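Local atomic coordinates of beta-lactamase (Sphaerobacter thermophilus, PDB entry 4EWF), a protein that probably hydrolyses the amide bond of beta-lactams with water to give substituted beta-amino acids, as expected of a class A beta-lactamase. Residues Asp83-Leu92 against Leu108-Asn119; Leu220-Gly228 against Val239-Leu249. All coordinates share one frame; numbering follows the deposited sequence.

In the fold
Following the chain from the N terminus, the loop after strand 76-78 comes first, and contact 1 brings its residues 83-92 onto residues 108-119, closing a loop that holds strand 99-101 and most of helix 102-111. The chain then runs through helices 115-125, 127-136, 164-175 and 182-192 before strand 212-220 leads into contact 2. There residues 220-228 pair with 239-249, closing the hairpin of strands 223-232 and 235-244 within the five-stranded antiparallel sheet. The two contacts lie in series, neither nested nor crossed; contact 1 fastens its loop to helices 102-111 and 115-125. Their centres are about 19 Å apart and their nearest atoms about 7 Å.

Contact 1: Asp83-Leu92 against Leu108-Asn119; sequences DKAPGSGVLL and LTISISDNTATN
Asp114 reaches across to the backbone of Val90 and Leu91, its OD1 taking both N-H groups. Val90 N meets Asp114 OD1 at 2.7 Å from above the carboxylate plane, whereas Leu91 N comes in on the syn lone pair. With CG anti to the backbone N (chi1 -167°), the carboxylate swings toward Gly89, and its other oxygen, OD2, caps the helix start by accepting from Ala117 N. Asn115 faces the loop at Pro86: Asn115 ND2 points straight at Pro86 O (3.0 Å), which sits in the amide plane and gives the N-H a lone pair, while Asn115 N bonds to Ser88 O. The next residue, Thr116, offers OG1 to Ala85 N at 2.9 Å, nearly straight at 174°. Ser88 OG donates to Ser113 O at 2.7 Å. Leu91 crosses Leu108 at about a right angle, with Leu91 CD2 3.8 Å from Leu108 CD1, and Leu91 CD1 rests on Ala117 CB. The side chain of Ser113 points into the probable active site, consistent with an SxxK arrangement: its OG bonds to Lys55, Ser52 and Lys216, and Asn115 OD1 also bonds to Lys55. The 83-92 loop lies against the 112-114 connection between helices 102-111 and 115-125, with helix 55-67 touching Thr109 and Thr118.

Contact 2: Leu220-Gly228 against Val239-Leu249; sequences LTGVVNDVG and VAVFTENLPDL
Val227 and Asn225 put their side chains against the ring of Phe242 on one face of the hairpin, and this is the close-packed part. Asn225 CG comes within 3.3 Å of Phe242 CD1, the amide turned 46° from the ring plane, and Val227 CG2 touches Phe242 CZ at 3.7 Å. Beneath them the backbones run antiparallel (179°), with paired bonds joining Asp226 to Val241 and Gly228 to Val239. At Thr243 one backbone bond is sound, Val224 N to Thr243 O at 3.0 Å, but its partner, Thr243 N to Val224 O, is bent and weak. A chi1 of 83° turns Thr243 OG1 back toward Val224 O (2.8 Å), which it meets in the carbonyl plane, on a lone pair. Solvent gathers at the turn end, where Asn245 N bonds to Gly222 O (2.8 Å) and two waters lie close by, one between Thr243 OG1 and Leu246 N, the other on Asn245 OD1. Leu249 CD1 meets Val224 CG2 only at 4.1 Å. Asn225 OD1 accepts from Thr243 N (3.2 Å) and a water while ND2 donates to Arg49 O, fixing the amide's flip; this oxygen and the Thr243 hydroxyl thus supplement the one weak backbone bond in a buried stretch.

Contact 1: Asp83-Leu92 against Leu108-Asn119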
ATOM      1  N   ASP A  83     -10.536 -10.865  19.248  1.00 21.68           N
ATOM      2  CA  ASP A  83     -10.091 -10.358  17.938  1.00 23.86           C
ATOM      3  C   ASP A  83      -9.055  -9.242  18.029  1.00 23.49           C
ATOM      4  O   ASP A  83      -8.398  -8.912  17.036  1.00 19.83           O
ATOM      5  CB  ASP A  83     -11.281  -9.795  17.150  1.00 25.02           C
ATOM      6  CG  ASP A  83     -12.446 -10.763  17.077  1.00 42.61           C
ATOM      7  OD1 ASP A  83     -12.198 -11.948  16.761  1.00 39.89           O
ATOM      8  OD2 ASP A  83     -13.602 -10.333  17.329  1.00 43.30           O
ATOM      9  N   LYS A  84      -8.929  -8.633  19.200  1.00 23.61           N
ATOM     10  CA  LYS A  84      -8.131  -7.405  19.316  1.00 19.62           C
ATOM     11  C   LYS A  84      -6.649  -7.701  19.099  1.00 23.68           C
ATOM     12  O   LYS A  84      -6.064  -8.527  19.801  1.00 23.15           O
ATOM     13  CB  LYS A  84      -8.374  -6.746  20.687  1.00 24.47           C
ATOM     14  CG  LYS A  84      -9.804  -6.181  20.844  1.00 25.37           C
ATOM     15  CD  LYS A  84     -10.038  -5.506  22.210  1.00 25.45           C
ATOM     16  CE  LYS A  84     -11.276  -4.602  22.158  1.00 20.57           C
ATOM     17  NZ  LYS A  84     -11.794  -4.242  23.522  1.00 22.68           N
ATOM     18  N   ALA A  85      -6.045  -7.014  18.129  1.00 23.22           N
ATOM     19  CA  ALA A  85      -4.647  -7.234  17.764  1.00 22.39           C
ATOM     20  C   ALA A  85      -3.762  -6.111  18.292  1.00 21.56           C
ATOM     21  O   ALA A  85      -4.208  -4.977  18.396  1.00 24.22           O
ATOM     22  CB  ALA A  85      -4.519  -7.296  16.223  1.00 19.31           C
ATOM     23  N   PRO A  86      -2.485  -6.410  18.587  1.00 24.91           N
ATOM     24  CA  PRO A  86      -1.596  -5.307  18.967  1.00 22.43           C
ATOM     25  C   PRO A  86      -1.175  -4.493  17.757  1.00 22.19           C
ATOM     26  O   PRO A  86      -1.383  -4.934  16.625  1.00 22.21           O
ATOM     27  CB  PRO A  86      -0.366  -6.016  19.567  1.00 28.68           C
ATOM     28  CG  PRO A  86      -0.515  -7.473  19.241  1.00 30.06           C
ATOM     29  CD  PRO A  86      -1.764  -7.685  18.440  1.00 26.11           C
ATOM     30  N   GLY A  87      -0.584  -3.327  17.993  1.00 23.44           N
ATOM     31  CA  GLY A  87      -0.086  -2.507  16.911  1.00 24.87           C
ATOM     32  C   GLY A  87      -1.028  -1.402  16.480  1.00 27.53           C
ATOM     33  O   GLY A  87      -1.908  -0.973  17.224  1.00 21.05           O
ATOM     34  N   SER A  88      -0.829  -0.930  15.258  1.00 19.17           N
ATOM     35  CA  SER A  88      -1.600   0.189  14.729  1.00 24.84           C
ATOM     36  C   SER A  88      -3.108  -0.118  14.691  1.00 26.01           C
ATOM     37  O   SER A  88      -3.528  -1.269  14.537  1.00 21.23           O
ATOM     38  CB  SER A  88      -1.076   0.536  13.334  1.00 26.10           C
ATOM     39  OG  SER A  88      -1.078  -0.633  12.531  1.00 31.21           O
ATOM     40  N   GLY A  89      -3.919   0.921  14.849  1.00 19.46           N
ATOM     41  CA  GLY A  89      -5.353   0.747  14.875  1.00 22.86           C
ATOM     42  C   GLY A  89      -5.999   1.431  16.062  1.00 21.75           C
ATOM     43  O   GLY A  89      -5.328   1.988  16.938  1.00 21.47           O
ATOM     44  N   VAL A  90      -7.320   1.385  16.083  1.00 21.12           N
ATOM     45  CA  VAL A  90      -8.086   2.008  17.146  0.54 22.26           C
ATOM     46  C   VAL A  90      -9.008   0.981  17.838  1.00 23.28           C
ATOM     47  O   VAL A  90      -9.323   1.087  19.049  1.00 19.50           O
ATOM     48  CB  VAL A  90      -8.837   3.238  16.580  0.54 26.78           C
ATOM     49  CG1 VAL A  90     -10.040   2.831  15.736  0.54 12.71           C
ATOM     50  CG2 VAL A  90      -9.223   4.167  17.673  0.54 36.95           C
ATOM     51  N   LEU A  91      -9.408  -0.044  17.094  1.00 20.92           N
ATOM     52  CA  LEU A  91     -10.344  -1.040  17.639  1.00 23.59           C
ATOM     53  C   LEU A  91      -9.816  -1.729  18.884  1.00 23.46           C
ATOM     54  O   LEU A  91     -10.592  -2.077  19.775  1.00 19.63           O
ATOM     55  CB  LEU A  91     -10.718  -2.092  16.583  1.00 22.23           C
ATOM     56  CG  LEU A  91     -11.513  -1.555  15.385  1.00 21.46           C
ATOM     57  CD1 LEU A  91     -11.856  -2.682  14.396  1.00 22.37           C
ATOM     58  CD2 LEU A  91     -12.788  -0.841  15.850  1.00 22.91           C
ATOM     59  N   LEU A  92      -8.501  -1.918  18.960  1.00 20.48           N
ATOM     60  CA  LEU A  92      -7.951  -2.582  20.125  1.00 20.11           C
ATOM     61  C   LEU A  92      -8.291  -1.905  21.428  1.00 23.84           C
ATOM     62  O   LEU A  92      -8.226  -2.546  22.456  1.00 18.47           O
ATOM     63  CB  LEU A  92      -6.437  -2.817  20.040  1.00 21.20           C
ATOM     64  CG  LEU A  92      -5.347  -1.837  19.589  1.00 32.05           C
ATOM     65  CD1 LEU A  92      -5.755  -0.377  19.401  1.00 23.47           C
ATOM     66  CD2 LEU A  92      -4.104  -1.995  20.475  1.00 20.14           C
ATOM     67  N   LEU A 108     -11.124   1.294   8.239  1.00 18.22           N
ATOM     68  CA  LEU A 108     -10.123   1.286   9.306  1.00 18.00           C
ATOM     69  C   LEU A 108      -8.833   0.577   8.889  1.00 17.56           C
ATOM     70  O   LEU A 108      -7.723   1.017   9.202  1.00 18.80           O
ATOM     71  CB  LEU A 108     -10.695   0.656  10.587  1.00 17.37           C
ATOM     72  CG  LEU A 108     -11.863   1.432  11.199  1.00 23.36           C
ATOM     73  CD1 LEU A 108     -12.490   0.618  12.310  1.00 21.83           C
ATOM     74  CD2 LEU A 108     -11.407   2.794  11.715  1.00 24.80           C
ATOM     75  N   THR A 109      -8.989  -0.518   8.157  1.00 19.17           N
ATOM     76  CA  THR A 109      -7.848  -1.262   7.627  1.00 16.87           C
ATOM     77  C   THR A 109      -6.927  -0.377   6.745  1.00 22.94           C
ATOM     78  O   THR A 109      -5.705  -0.366   6.912  1.00 24.97           O
ATOM     79  CB  THR A 109      -8.326  -2.510   6.841  1.00 26.58           C
ATOM     80  OG1 THR A 109      -8.877  -3.471   7.756  1.00 24.54           O
ATOM     81  CG2 THR A 109      -7.162  -3.166   6.082  1.00 25.78           C
ATOM     82  N   ILE A 110      -7.534   0.379   5.841  1.00 20.18           N
ATOM     83  CA  ILE A 110      -6.801   1.180   4.863  1.00 23.56           C
ATOM     84  C   ILE A 110      -6.341   2.542   5.403  1.00 23.65           C
ATOM     85  O   ILE A 110      -5.180   2.917   5.236  1.00 21.33           O
ATOM     86  CB  ILE A 110      -7.648   1.375   3.573  1.00 22.16           C
ATOM     87  CG1 ILE A 110      -7.945   0.020   2.924  1.00 24.71           C
ATOM     88  CG2 ILE A 110      -6.941   2.284   2.589  1.00 23.71           C
ATOM     89  CD1 ILE A 110      -6.681  -0.801   2.572  1.00 25.90           C
ATOM     90  N   SER A 111      -7.246   3.280   6.037  1.00 22.76           N
ATOM     91  CA  SER A 111      -6.966   4.661   6.436  1.00 26.15           C
ATOM     92  C   SER A 111      -5.888   4.782   7.508  1.00 25.48           C
ATOM     93  O   SER A 111      -5.010   5.653   7.431  1.00 21.05           O
ATOM     94  CB  SER A 111      -8.246   5.363   6.919  1.00 28.13           C
ATOM     95  OG  SER A 111      -8.726   4.767   8.110  1.00 26.22           O
ATOM     96  N   ILE A 112      -5.964   3.924   8.520  1.00 20.75           N
ATOM     97  CA  ILE A 112      -5.033   3.999   9.639  1.00 25.21           C
ATOM     98  C   ILE A 112      -4.352   2.664   9.937  1.00 19.89           C
ATOM     99  O   ILE A 112      -3.690   2.514  10.971  1.00 22.38           O
ATOM    100  CB  ILE A 112      -5.733   4.500  10.932  1.00 26.69           C
ATOM    101  CG1 ILE A 112      -6.737   3.464  11.443  1.00 29.12           C
ATOM    102  CG2 ILE A 112      -6.440   5.816  10.690  1.00 27.31           C
ATOM    103  CD1 ILE A 112      -7.104   3.663  12.918  1.00 26.38           C
ATOM    104  N   SER A 113      -4.525   1.690   9.051  1.00 17.70           N
ATOM    105  CA  SER A 113      -3.844   0.402   9.203  1.00 18.07           C
ATOM    106  C   SER A 113      -4.265  -0.366  10.467  1.00 19.56           C
ATOM    107  O   SER A 113      -3.434  -0.932  11.197  1.00 19.73           O
ATOM    108  CB  SER A 113      -2.325   0.588   9.159  1.00 20.71           C
ATOM    109  OG  SER A 113      -1.722  -0.549   8.560  1.00 25.81           O
ATOM    110  N   ASP A 114      -5.568  -0.392  10.725  1.00 20.81           N
ATOM    111  CA  ASP A 114      -6.064  -1.044  11.928  1.00 17.69           C
ATOM    112  C   ASP A 114      -5.888  -2.565  11.850  1.00 18.39           C
ATOM    113  O   ASP A 114      -6.517  -3.240  11.030  1.00 18.42           O
ATOM    114  CB  ASP A 114      -7.530  -0.669  12.149  1.00 17.92           C
ATOM    115  CG  ASP A 114      -8.015  -1.035  13.528  1.00 19.86           C
ATOM    116  OD1 ASP A 114      -8.522  -0.141  14.249  1.00 21.43           O
ATOM    117  OD2 ASP A 114      -7.884  -2.221  13.884  1.00 19.19           O
ATOM    118  N   ASN A 115      -5.024  -3.083  12.714  1.00 18.34           N
ATOM    119  CA  ASN A 115      -4.640  -4.490  12.722  1.00 17.05           C
ATOM    120  C   ASN A 115      -5.791  -5.412  13.141  1.00 20.06           C
ATOM    121  O   ASN A 115      -5.915  -6.515  12.624  1.00 19.90           O
ATOM    122  CB  ASN A 115      -3.421  -4.727  13.632  1.00 19.06           C
ATOM    123  CG  ASN A 115      -2.092  -4.310  12.978  1.00 21.73           C
ATOM    124  OD1 ASN A 115      -2.030  -4.058  11.776  1.00 19.57           O
ATOM    125  ND2 ASN A 115      -1.028  -4.255  13.775  1.00 19.68           N
ATOM    126  N   THR A 116      -6.630  -4.962  14.074  1.00 17.85           N
ATOM    127  CA  THR A 116      -7.811  -5.740  14.459  1.00 20.65           C
ATOM    128  C   THR A 116      -8.780  -5.875  13.271  1.00 23.56           C
ATOM    129  O   THR A 116      -9.241  -6.975  12.940  1.00 20.57           O
ATOM    130  CB  THR A 116      -8.554  -5.099  15.647  1.00 19.47           C
ATOM    131  OG1 THR A 116      -7.698  -5.084  16.805  1.00 20.93           O
ATOM    132  CG2 THR A 116      -9.807  -5.886  15.968  1.00 14.37           C
ATOM    133  N   ALA A 117      -9.082  -4.752  12.628  1.00 20.65           N
ATOM    134  CA  ALA A 117      -9.974  -4.749  11.466  1.00 22.19           C
ATOM    135  C   ALA A 117      -9.418  -5.660  10.372  1.00 21.51           C
ATOM    136  O   ALA A 117     -10.163  -6.396   9.717  1.00 21.01           O
ATOM    137  CB  ALA A 117     -10.126  -3.342  10.932  1.00 17.95           C
ATOM    138  N   THR A 118      -8.102  -5.603  10.190  1.00 20.76           N
ATOM    139  CA  THR A 118      -7.419  -6.421   9.194  1.00 19.41           C
ATOM    140  C   THR A 118      -7.623  -7.904   9.471  1.00 22.30           C
ATOM    141  O   THR A 118      -8.017  -8.653   8.572  1.00 19.93           O
ATOM    142  CB  THR A 118      -5.915  -6.114   9.150  1.00 22.41           C
ATOM    143  OG1 THR A 118      -5.725  -4.747   8.768  1.00 22.62           O
ATOM    144  CG2 THR A 118      -5.215  -7.015   8.133  1.00 19.90           C
ATOM    145  N   ASN A 119      -7.343  -8.325  10.707  1.00 17.81           N
ATOM    146  CA  ASN A 119      -7.495  -9.725  11.087  1.00 24.41           C
ATOM    147  C   ASN A 119      -8.940 -10.232  11.035  1.00 23.60           C
ATOM    148  O   ASN A 119      -9.180 -11.411  10.773  1.00 22.27           O
ATOM    149  CB  ASN A 119      -6.857 -10.005  12.454  1.00 20.75           C
ATOM    150  CG  ASN A 119      -5.340  -9.830  12.431  1.00 23.75           C
ATOM    151  OD1 ASN A 119      -4.744  -9.687  11.365  1.00 21.34           O
ATOM    152  ND2 ASN A 119      -4.712  -9.840  13.608  1.00 19.82           N
TER
HETATM  153  O   HOH W   1      -6.506 -10.472  15.858  1.00 23.69           O
HETATM  154  O   HOH W   2       1.391  -2.308  13.744  1.00 31.33           O
HETATM  155  O   HOH W   3      -7.033  -2.378  16.388  1.00 21.58           O

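Contact 2: Leu220-Gly228 against Val239-Leu249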
ATOM      1  N   LEU A 220       7.221  -1.281  10.074  1.00 19.62           N
ATOM      2  CA  LEU A 220       7.625  -2.204  11.126  1.00 25.85           C
ATOM      3  C   LEU A 220       8.973  -1.668  11.559  1.00 26.06           C
ATOM      4  O   LEU A 220       9.529  -0.808  10.884  1.00 22.70           O
ATOM      5  CB  LEU A 220       7.834  -3.605  10.543  1.00 25.93           C
ATOM      6  CG  LEU A 220       6.826  -4.746  10.708  1.00 36.62           C
ATOM      7  CD1 LEU A 220       5.472  -4.287  11.173  1.00 38.13           C
ATOM      8  CD2 LEU A 220       6.742  -5.558   9.426  1.00 28.43           C
ATOM      9  N   THR A 221       9.534  -2.172  12.653  1.00 21.51           N
ATOM     10  CA  THR A 221      10.883  -1.738  13.006  1.00 29.40           C
ATOM     11  C   THR A 221      11.834  -2.082  11.838  1.00 28.68           C
ATOM     12  O   THR A 221      11.793  -3.197  11.305  1.00 28.56           O
ATOM     13  CB  THR A 221      11.347  -2.273  14.402  1.00 39.91           C
ATOM     14  OG1 THR A 221      12.777  -2.229  14.492  1.00 43.65           O
ATOM     15  CG2 THR A 221      10.860  -3.683  14.650  1.00 39.28           C
ATOM     16  N   GLY A 222      12.620  -1.097  11.401  1.00 26.35           N
ATOM     17  CA  GLY A 222      13.516  -1.251  10.259  1.00 24.77           C
ATOM     18  C   GLY A 222      12.820  -1.309   8.902  1.00 22.62           C
ATOM     19  O   GLY A 222      13.453  -1.586   7.878  1.00 26.72           O
ATOM     20  N   VAL A 223      11.521  -1.036   8.873  1.00 18.00           N
ATOM     21  CA  VAL A 223      10.763  -1.158   7.627  1.00 13.04           C
ATOM     22  C   VAL A 223       9.837   0.025   7.381  1.00 25.44           C
ATOM     23  O   VAL A 223       8.961   0.313   8.198  1.00 21.24           O
ATOM     24  CB  VAL A 223       9.926  -2.448   7.594  1.00 18.41           C
ATOM     25  CG1 VAL A 223       9.016  -2.436   6.374  1.00 18.80           C
ATOM     26  CG2 VAL A 223      10.838  -3.686   7.559  1.00 19.86           C
ATOM     27  N   VAL A 224      10.031   0.716   6.259  1.00 20.54           N
ATOM     28  CA  VAL A 224       9.148   1.832   5.894  1.00 18.59           C
ATOM     29  C   VAL A 224       8.760   1.737   4.410  1.00 21.59           C
ATOM     30  O   VAL A 224       9.621   1.851   3.523  1.00 18.76           O
ATOM     31  CB  VAL A 224       9.801   3.201   6.225  1.00 16.69           C
ATOM     32  CG1 VAL A 224       8.843   4.380   5.891  1.00 17.31           C
ATOM     33  CG2 VAL A 224      10.223   3.248   7.703  1.00 16.83           C
ATOM     34  N   ASN A 225       7.476   1.483   4.147  1.00 12.97           N
ATOM     35  CA  ASN A 225       6.986   1.286   2.778  1.00 15.93           C
ATOM     36  C   ASN A 225       5.810   2.216   2.491  1.00 21.15           C
ATOM     37  O   ASN A 225       5.125   2.666   3.417  1.00 19.48           O
ATOM     38  CB  ASN A 225       6.494  -0.168   2.546  1.00 16.82           C
ATOM     39  CG  ASN A 225       7.449  -1.226   3.065  1.00 21.93           C
ATOM     40  OD1 ASN A 225       8.668  -1.073   3.007  1.00 18.60           O
ATOM     41  ND2 ASN A 225       6.887  -2.343   3.544  1.00 15.47           N
ATOM     42  N   ASP A 226       5.560   2.475   1.208  1.00 19.10           N
ATOM     43  CA  ASP A 226       4.324   3.136   0.766  1.00 20.20           C
ATOM     44  C   ASP A 226       4.030   2.723  -0.680  1.00 21.88           C
ATOM     45  O   ASP A 226       4.926   2.693  -1.523  1.00 20.29           O
ATOM     46  CB  ASP A 226       4.422   4.661   0.914  1.00 16.17           C
ATOM     47  CG  ASP A 226       3.048   5.339   1.045  1.00 24.28           C
ATOM     48  OD1 ASP A 226       2.024   4.630   1.199  1.00 23.82           O
ATOM     49  OD2 ASP A 226       2.996   6.588   0.991  1.00 23.09           O
ATOM     50  N   VAL A 227       2.784   2.368  -0.954  1.00 17.12           N
ATOM     51  CA  VAL A 227       2.402   1.886  -2.276  1.00 21.41           C
ATOM     52  C   VAL A 227       1.155   2.623  -2.705  1.00 22.18           C
ATOM     53  O   VAL A 227       0.153   2.596  -1.998  1.00 20.56           O
ATOM     54  CB  VAL A 227       2.076   0.370  -2.249  1.00 16.21           C
ATOM     55  CG1 VAL A 227       1.427  -0.059  -3.585  1.00 16.15           C
ATOM     56  CG2 VAL A 227       3.327  -0.451  -1.939  1.00 18.13           C
ATOM     57  N   GLY A 228       1.197   3.307  -3.843  1.00 16.29           N
ATOM     58  CA  GLY A 228       0.009   4.040  -4.248  1.00 19.56           C
ATOM     59  C   GLY A 228       0.077   4.726  -5.595  1.00 24.99           C
ATOM     60  O   GLY A 228       0.840   4.320  -6.473  1.00 20.39           O
ATOM     61  N   VAL A 239       3.407   4.403  -7.884  1.00 14.88           N
ATOM     62  CA  VAL A 239       4.582   4.399  -7.025  1.00 17.78           C
ATOM     63  C   VAL A 239       4.558   3.265  -5.993  1.00 18.89           C
ATOM     64  O   VAL A 239       3.682   3.208  -5.141  1.00 25.55           O
ATOM     65  CB  VAL A 239       4.714   5.746  -6.278  1.00 17.86           C
ATOM     66  CG1 VAL A 239       5.909   5.708  -5.299  1.00 17.45           C
ATOM     67  CG2 VAL A 239       4.835   6.886  -7.285  1.00 20.96           C
ATOM     68  N   ALA A 240       5.526   2.366  -6.079  1.00 19.36           N
ATOM     69  CA  ALA A 240       5.673   1.323  -5.067  1.00 18.71           C
ATOM     70  C   ALA A 240       7.105   1.367  -4.523  1.00 23.73           C
ATOM     71  O   ALA A 240       8.057   0.994  -5.208  1.00 21.31           O
ATOM     72  CB  ALA A 240       5.343  -0.056  -5.666  1.00 20.94           C
ATOM     73  N   VAL A 241       7.264   1.879  -3.311  1.00 18.65           N
ATOM     74  CA  VAL A 241       8.590   1.995  -2.720  1.00 16.21           C
ATOM     75  C   VAL A 241       8.639   1.256  -1.398  1.00 21.16           C
ATOM     76  O   VAL A 241       7.787   1.457  -0.538  1.00 23.61           O
ATOM     77  CB  VAL A 241       8.968   3.470  -2.495  1.00 17.60           C
ATOM     78  CG1 VAL A 241      10.331   3.590  -1.814  1.00 20.47           C
ATOM     79  CG2 VAL A 241       8.968   4.197  -3.835  1.00 21.13           C
ATOM     80  N   PHE A 242       9.623   0.370  -1.269  1.00 19.96           N
ATOM     81  CA  PHE A 242       9.878  -0.358  -0.036  1.00 18.77           C
ATOM     82  C   PHE A 242      11.237   0.043   0.492  1.00 24.41           C
ATOM     83  O   PHE A 242      12.185   0.181  -0.283  1.00 20.30           O
ATOM     84  CB  PHE A 242       9.811  -1.874  -0.296  1.00 19.25           C
ATOM     85  CG  PHE A 242       8.416  -2.348  -0.610  1.00 21.00           C
ATOM     86  CD1 PHE A 242       7.666  -3.016   0.346  1.00 18.13           C
ATOM     87  CD2 PHE A 242       7.831  -2.059  -1.835  1.00 18.98           C
ATOM     88  CE1 PHE A 242       6.361  -3.438   0.072  1.00 17.81           C
ATOM     89  CE2 PHE A 242       6.519  -2.473  -2.123  1.00 18.42           C
ATOM     90  CZ  PHE A 242       5.784  -3.161  -1.155  1.00 15.85           C
ATOM     91  N   THR A 243      11.345   0.254   1.804  1.00 17.18           N
ATOM     92  CA  THR A 243      12.662   0.554   2.358  1.00 16.66           C
ATOM     93  C   THR A 243      12.923  -0.285   3.599  1.00 24.59           C
ATOM     94  O   THR A 243      12.016  -0.596   4.368  1.00 21.41           O
ATOM     95  CB  THR A 243      12.893   2.058   2.701  1.00 21.94           C
ATOM     96  OG1 THR A 243      12.334   2.364   3.989  1.00 19.41           O
ATOM     97  CG2 THR A 243      12.315   2.993   1.633  1.00 23.89           C
ATOM     98  N   GLU A 244      14.188  -0.622   3.796  1.00 19.73           N
ATOM     99  CA  GLU A 244      14.571  -1.559   4.825  1.00 22.33           C
ATOM    100  C   GLU A 244      15.883  -1.105   5.446  1.00 19.77           C
ATOM    101  O   GLU A 244      16.847  -0.771   4.737  1.00 19.83           O
ATOM    102  CB  GLU A 244      14.699  -2.924   4.139  1.00 25.46           C
ATOM    103  CG  GLU A 244      15.395  -4.011   4.845  1.00 39.56           C
ATOM    104  CD  GLU A 244      15.466  -5.252   3.957  1.00 40.39           C
ATOM    105  OE1 GLU A 244      14.399  -5.704   3.495  1.00 31.81           O
ATOM    106  OE2 GLU A 244      16.582  -5.747   3.700  1.00 35.70           O
ATOM    107  N   ASN A 245      15.926  -1.090   6.774  1.00 23.53           N
ATOM    108  CA  ASN A 245      17.141  -0.745   7.502  1.00 25.38           C
ATOM    109  C   ASN A 245      17.700   0.657   7.265  1.00 24.39           C
ATOM    110  O   ASN A 245      18.896   0.868   7.442  1.00 22.52           O
ATOM    111  CB  ASN A 245      18.239  -1.778   7.219  1.00 31.67           C
ATOM    112  CG  ASN A 245      17.832  -3.163   7.646  1.00 39.85           C
ATOM    113  OD1 ASN A 245      17.236  -3.337   8.713  1.00 35.41           O
ATOM    114  ND2 ASN A 245      18.102  -4.150   6.801  1.00 37.50           N
ATOM    115  N   LEU A 246      16.862   1.607   6.860  1.00 21.78           N
ATOM    116  CA  LEU A 246      17.276   3.010   6.935  1.00 25.33           C
ATOM    117  C   LEU A 246      17.448   3.372   8.412  1.00 28.12           C
ATOM    118  O   LEU A 246      17.041   2.609   9.288  1.00 24.24           O
ATOM    119  CB  LEU A 246      16.270   3.938   6.247  1.00 25.15           C
ATOM    120  CG  LEU A 246      15.967   3.695   4.761  1.00 37.77           C
ATOM    121  CD1 LEU A 246      15.514   4.979   4.059  1.00 26.65           C
ATOM    122  CD2 LEU A 246      17.139   3.095   4.054  1.00 32.37           C
ATOM    123  N   PRO A 247      18.058   4.527   8.701  1.00 26.96           N
ATOM    124  CA  PRO A 247      18.415   4.783  10.104  1.00 29.24           C
ATOM    125  C   PRO A 247      17.240   4.831  11.083  1.00 27.01           C
ATOM    126  O   PRO A 247      17.384   4.397  12.225  1.00 30.45           O
ATOM    127  CB  PRO A 247      19.121   6.135  10.033  1.00 31.00           C
ATOM    128  CG  PRO A 247      19.755   6.125   8.661  1.00 25.91           C
ATOM    129  CD  PRO A 247      18.698   5.493   7.788  1.00 23.21           C
ATOM    130  N   ASP A 248      16.096   5.339  10.650  1.00 22.89           N
ATOM    131  CA  ASP A 248      14.946   5.466  11.539  1.00 25.52           C
ATOM    132  C   ASP A 248      13.701   5.784  10.737  1.00 28.09           C
ATOM    133  O   ASP A 248      13.759   5.925   9.514  1.00 22.84           O
ATOM    134  CB  ASP A 248      15.182   6.551  12.615  1.00 23.12           C
ATOM    135  CG  ASP A 248      15.759   7.848  12.034  1.00 33.61           C
ATOM    136  OD1 ASP A 248      15.318   8.285  10.941  1.00 28.48           O
ATOM    137  OD2 ASP A 248      16.662   8.431  12.669  1.00 44.21           O
ATOM    138  N   LEU A 249      12.572   5.890  11.432  1.00 27.76           N
ATOM    139  CA  LEU A 249      11.303   6.157  10.775  1.00 26.85           C
ATOM    140  C   LEU A 249      11.376   7.442   9.942  1.00 23.21           C
ATOM    141  O   LEU A 249      10.958   7.464   8.786  1.00 24.01           O
ATOM    142  CB  LEU A 249      10.174   6.245  11.805  1.00 26.52           C
ATOM    143  CG  LEU A 249       8.832   6.761  11.277  1.00 20.98           C
ATOM    144  CD1 LEU A 249       8.234   5.773  10.258  1.00 22.48           C
ATOM    145  CD2 LEU A 249       7.854   7.051  12.445  1.00 29.32           C
TER
HETATM  146  O   HOH W   4      13.808   1.457   6.403  1.00 20.40           O
HETATM  147  O   HOH W   5      14.408  -4.549   8.363  1.00 33.48           O
HETATM  148  O   HOH W   6      10.737  -2.931   3.432  1.00 23.98           O